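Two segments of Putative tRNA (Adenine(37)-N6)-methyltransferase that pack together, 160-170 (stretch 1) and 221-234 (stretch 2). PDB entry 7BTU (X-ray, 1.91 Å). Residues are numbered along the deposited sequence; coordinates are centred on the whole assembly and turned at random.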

# COMPACT_ATOMS: atom_id res chain seq x y z
N GLY B 160 21.02 10.79 -9.38
CA GLY B 160 21.23 11.55 -8.15
C GLY B 160 22.43 12.45 -8.41
O GLY B 160 23.40 12.03 -9.05
N ILE B 161 22.39 13.66 -7.87
CA ILE B 161 23.31 14.74 -8.23
C ILE B 161 24.26 14.92 -7.07
O ILE B 161 23.84 14.84 -5.91
CB ILE B 161 22.55 16.07 -8.50
CG1 ILE B 161 21.28 15.83 -9.31
CG2 ILE B 161 23.40 17.12 -9.20
CD1 ILE B 161 20.35 17.06 -9.37
N ALA B 162 25.52 15.22 -7.38
CA ALA B 162 26.49 15.55 -6.35
C ALA B 162 26.11 16.87 -5.68
O ALA B 162 25.59 17.79 -6.33
CB ALA B 162 27.89 15.68 -6.94
N VAL B 163 26.45 16.97 -4.40
CA VAL B 163 26.17 18.14 -3.58
C VAL B 163 27.46 18.59 -2.91
O VAL B 163 28.04 17.83 -2.15
CB VAL B 163 25.11 17.83 -2.51
CG1 VAL B 163 24.99 19.03 -1.55
CG2 VAL B 163 23.75 17.50 -3.18
N GLU B 164 27.85 19.85 -3.11
CA GLU B 164 28.94 20.45 -2.33
C GLU B 164 28.38 21.58 -1.47
O GLU B 164 27.23 22.01 -1.63
CB GLU B 164 30.07 20.97 -3.25
CG GLU B 164 29.56 22.01 -4.17
CD GLU B 164 30.65 22.72 -4.98
OE1 GLU B 164 30.44 23.91 -5.29
OE2 GLU B 164 31.70 22.08 -5.26
N TRP B 165 29.19 22.06 -0.54
CA TRP B 165 28.79 22.98 0.53
C TRP B 165 29.66 24.22 0.54
O TRP B 165 30.89 24.09 0.49
CB TRP B 165 28.97 22.30 1.89
CG TRP B 165 27.95 21.21 2.14
CD1 TRP B 165 28.00 19.90 1.74
CD2 TRP B 165 26.74 21.38 2.90
NE1 TRP B 165 26.82 19.25 2.17
CE2 TRP B 165 26.07 20.14 2.90
CE3 TRP B 165 26.15 22.49 3.52
CZ2 TRP B 165 24.87 19.96 3.55
CZ3 TRP B 165 24.92 22.32 4.16
CH2 TRP B 165 24.28 21.06 4.15
N SER B 166 29.07 25.41 0.62
CA SER B 166 29.83 26.56 1.10
C SER B 166 30.21 26.36 2.56
O SER B 166 29.49 25.72 3.32
CB SER B 166 29.05 27.85 0.96
OG SER B 166 27.99 27.86 1.93
N GLU B 167 31.37 26.91 2.95
CA GLU B 167 31.78 26.82 4.36
C GLU B 167 30.71 27.41 5.29
O GLU B 167 30.38 26.83 6.34
CB GLU B 167 33.16 27.49 4.55
N GLN B 168 30.12 28.54 4.90
CA GLN B 168 29.05 29.12 5.71
C GLN B 168 27.88 28.14 5.86
O GLN B 168 27.35 27.95 6.96
CB GLN B 168 28.58 30.43 5.06
CG GLN B 168 27.31 31.03 5.66
CD GLN B 168 26.78 32.22 4.85
OE1 GLN B 168 25.80 32.84 5.22
NE2 GLN B 168 27.41 32.51 3.72
N ALA B 169 27.44 27.52 4.76
CA ALA B 169 26.27 26.63 4.88
C ALA B 169 26.57 25.41 5.75
O ALA B 169 25.69 24.90 6.44
CB ALA B 169 25.78 26.15 3.52
N ARG B 170 27.80 24.89 5.69
CA ARG B 170 28.18 23.75 6.53
C ARG B 170 28.10 24.11 8.00
O ARG B 170 27.56 23.34 8.81
CB ARG B 170 29.60 23.27 6.17
N HIS B 221 22.43 26.65 -5.47
CA HIS B 221 22.43 26.91 -6.91
C HIS B 221 23.17 25.76 -7.61
O HIS B 221 23.69 24.86 -6.96
CB HIS B 221 22.99 28.34 -7.15
CG HIS B 221 24.48 28.49 -6.95
ND1 HIS B 221 25.10 29.71 -7.07
CD2 HIS B 221 25.46 27.59 -6.74
CE1 HIS B 221 26.41 29.55 -6.90
NE2 HIS B 221 26.65 28.27 -6.71
N TYR B 222 23.19 25.78 -8.95
CA TYR B 222 23.82 24.76 -9.78
C TYR B 222 25.11 25.31 -10.35
O TYR B 222 25.06 25.96 -11.39
CB TYR B 222 22.91 24.36 -10.93
CG TYR B 222 21.76 23.54 -10.48
CD1 TYR B 222 20.61 24.15 -9.99
CD2 TYR B 222 21.82 22.16 -10.50
CE1 TYR B 222 19.52 23.37 -9.56
CE2 TYR B 222 20.73 21.39 -10.10
CZ TYR B 222 19.61 22.00 -9.61
OH TYR B 222 18.54 21.21 -9.19
N PRO B 223 26.28 25.04 -9.77
CA PRO B 223 27.54 25.53 -10.43
C PRO B 223 27.77 24.90 -11.79
O PRO B 223 28.45 25.50 -12.64
CB PRO B 223 28.67 25.13 -9.45
CG PRO B 223 27.99 24.73 -8.18
CD PRO B 223 26.52 24.37 -8.48
N ARG B 224 27.26 23.69 -12.00
CA ARG B 224 27.32 22.94 -13.24
C ARG B 224 26.01 22.17 -13.32
O ARG B 224 25.36 21.97 -12.30
CB ARG B 224 28.49 21.96 -13.29
CG ARG B 224 29.83 22.51 -12.88
CD ARG B 224 30.93 21.50 -13.21
NE ARG B 224 30.60 20.18 -12.70
CZ ARG B 224 31.18 19.63 -11.64
NH1 ARG B 224 32.13 20.30 -11.00
NH2 ARG B 224 30.82 18.41 -11.23
N PRO B 225 25.61 21.72 -14.51
CA PRO B 225 24.36 20.94 -14.59
C PRO B 225 24.33 19.72 -13.68
O PRO B 225 23.24 19.31 -13.26
CB PRO B 225 24.29 20.54 -16.07
CG PRO B 225 24.99 21.64 -16.75
CD PRO B 225 26.13 22.03 -15.86
N ASP B 226 25.48 19.17 -13.29
CA ASP B 226 25.51 17.96 -12.48
C ASP B 226 26.04 18.21 -11.06
O ASP B 226 26.54 17.29 -10.40
CB ASP B 226 26.34 16.88 -13.19
CG ASP B 226 27.75 17.35 -13.52
OD1 ASP B 226 28.07 18.54 -13.30
OD2 ASP B 226 28.54 16.51 -14.02
N LEU B 227 25.93 19.43 -10.56
CA LEU B 227 26.44 19.71 -9.24
C LEU B 227 25.56 20.77 -8.60
O LEU B 227 25.23 21.78 -9.23
CB LEU B 227 27.91 20.18 -9.30
CG LEU B 227 28.61 20.62 -8.00
CD1 LEU B 227 28.74 19.46 -7.02
CD2 LEU B 227 30.06 21.22 -8.30
N ILE B 228 25.18 20.50 -7.36
CA ILE B 228 24.47 21.45 -6.52
C ILE B 228 25.42 21.95 -5.45
O ILE B 228 26.20 21.18 -4.88
CB ILE B 228 23.23 20.78 -5.91
CG1 ILE B 228 22.15 20.63 -7.02
CG2 ILE B 228 22.76 21.60 -4.74
CD1 ILE B 228 20.83 19.92 -6.56
N ARG B 229 25.34 23.24 -5.15
CA ARG B 229 26.12 23.84 -4.09
C ARG B 229 25.18 24.48 -3.08
O ARG B 229 24.32 25.27 -3.46
CB ARG B 229 27.13 24.87 -4.68
CG ARG B 229 27.69 25.85 -3.63
CD ARG B 229 28.39 27.12 -4.36
NE ARG B 229 29.03 28.05 -3.41
CZ ARG B 229 30.12 27.70 -2.74
NH1 ARG B 229 30.60 26.50 -2.96
NH2 ARG B 229 30.74 28.52 -1.89
N VAL B 230 25.30 24.08 -1.80
CA VAL B 230 24.46 24.69 -0.76
C VAL B 230 25.07 26.03 -0.40
O VAL B 230 26.26 26.11 -0.04
CB VAL B 230 24.37 23.79 0.52
CG1 VAL B 230 23.28 24.34 1.46
CG2 VAL B 230 24.07 22.33 0.17
N LEU B 231 24.26 27.08 -0.44
CA LEU B 231 24.79 28.42 -0.20
C LEU B 231 24.64 28.83 1.26
O LEU B 231 25.55 29.41 1.84
CB LEU B 231 24.05 29.42 -1.10
CG LEU B 231 24.25 29.22 -2.60
CD1 LEU B 231 23.17 29.99 -3.39
CD2 LEU B 231 25.63 29.81 -2.94
N ASP B 232 23.47 28.58 1.86
CA ASP B 232 23.23 29.06 3.22
C ASP B 232 22.05 28.28 3.79
O ASP B 232 21.28 27.66 3.05
CB ASP B 232 22.98 30.56 3.30
CG ASP B 232 21.61 30.94 2.74
OD1 ASP B 232 20.60 30.50 3.26
OD2 ASP B 232 21.55 31.69 1.77
N VAL B 233 21.93 28.31 5.12
CA VAL B 233 20.87 27.62 5.87
C VAL B 233 20.47 28.63 6.93
O VAL B 233 21.30 29.04 7.73
CB VAL B 233 21.35 26.33 6.54
CG1 VAL B 233 20.12 25.65 7.27
CG2 VAL B 233 21.88 25.37 5.49
N ALA B 234 19.25 29.13 6.85
CA ALA B 234 18.82 30.18 7.78
C ALA B 234 17.55 29.75 8.49
O ALA B 234 16.75 29.01 7.93
CB ALA B 234 18.55 31.47 7.04
O HOH W 1 26.35 14.71 -10.14
O HOH W 2 32.51 25.04 -1.36
O HOH W 3 32.71 28.36 0.60

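Two parallel strands, far apart in sequence, are joined by a ladder of four backbone hydrogen bonds. Ile228 N donates to Ala162 O at 2.9 Å. Glu164 N donates to Ile228 O at 2.8 Å, and Val230 N donates to Glu164 O at 2.8 Å. Ser166 N closes the ladder on Val230 O at 3.0 Å. All four are nearly straight, with angles at hydrogen of 163° to 174°. Ile228, Glu164 and Val230 each use both backbone N and O across the contact, as alternate residues do in parallel pairing. CA-H...O contacts lie between these bonds, such as Val163 CA to Ile228 O at 3.3 Å.

Where the first strand gives way to a helix, Ser166 caps that helix: Ser166 OG accepts from Ala169 N at 2.9 Å. Ser166 OG also lies 2.9 Å from Leu231 O and 3.2 Å from Val230 O, so the cap sits against the second strand.

Glu164 and Arg229 pair on one face of the sheet. Their salt bridge, Glu164 OE1 to Arg229 NH1, is long at 3.5 Å, and its hydrogen bond is weak. The guanidinium also has water contacts. One water accepts from Arg229 NH1 and donates to Trp165 O; another accepts from Arg229 NH2 and Glu167 N. Ser166 CB lies over one guanidinium face, 3.4 Å from Arg229 NH2. A further water bridges Ala162 N and Asp226 O.

The other face, with Val163, Trp165, Ile228 and Val230, is apolar. Val230 CG2 sits 3.8 Å from the centroid of the Trp165 six-membered ring, almost on its normal, a CH-pi contact. Val163 CG1 meets Val230 CG2 at 3.8 Å. From the helix, Ala169 CB reaches Val230 CG1 at 3.7 Å. Toward the other end, Ile161 CD1 packs on Ile228 CD1 at 4.0 Å and approaches the edge of the Tyr222 ring.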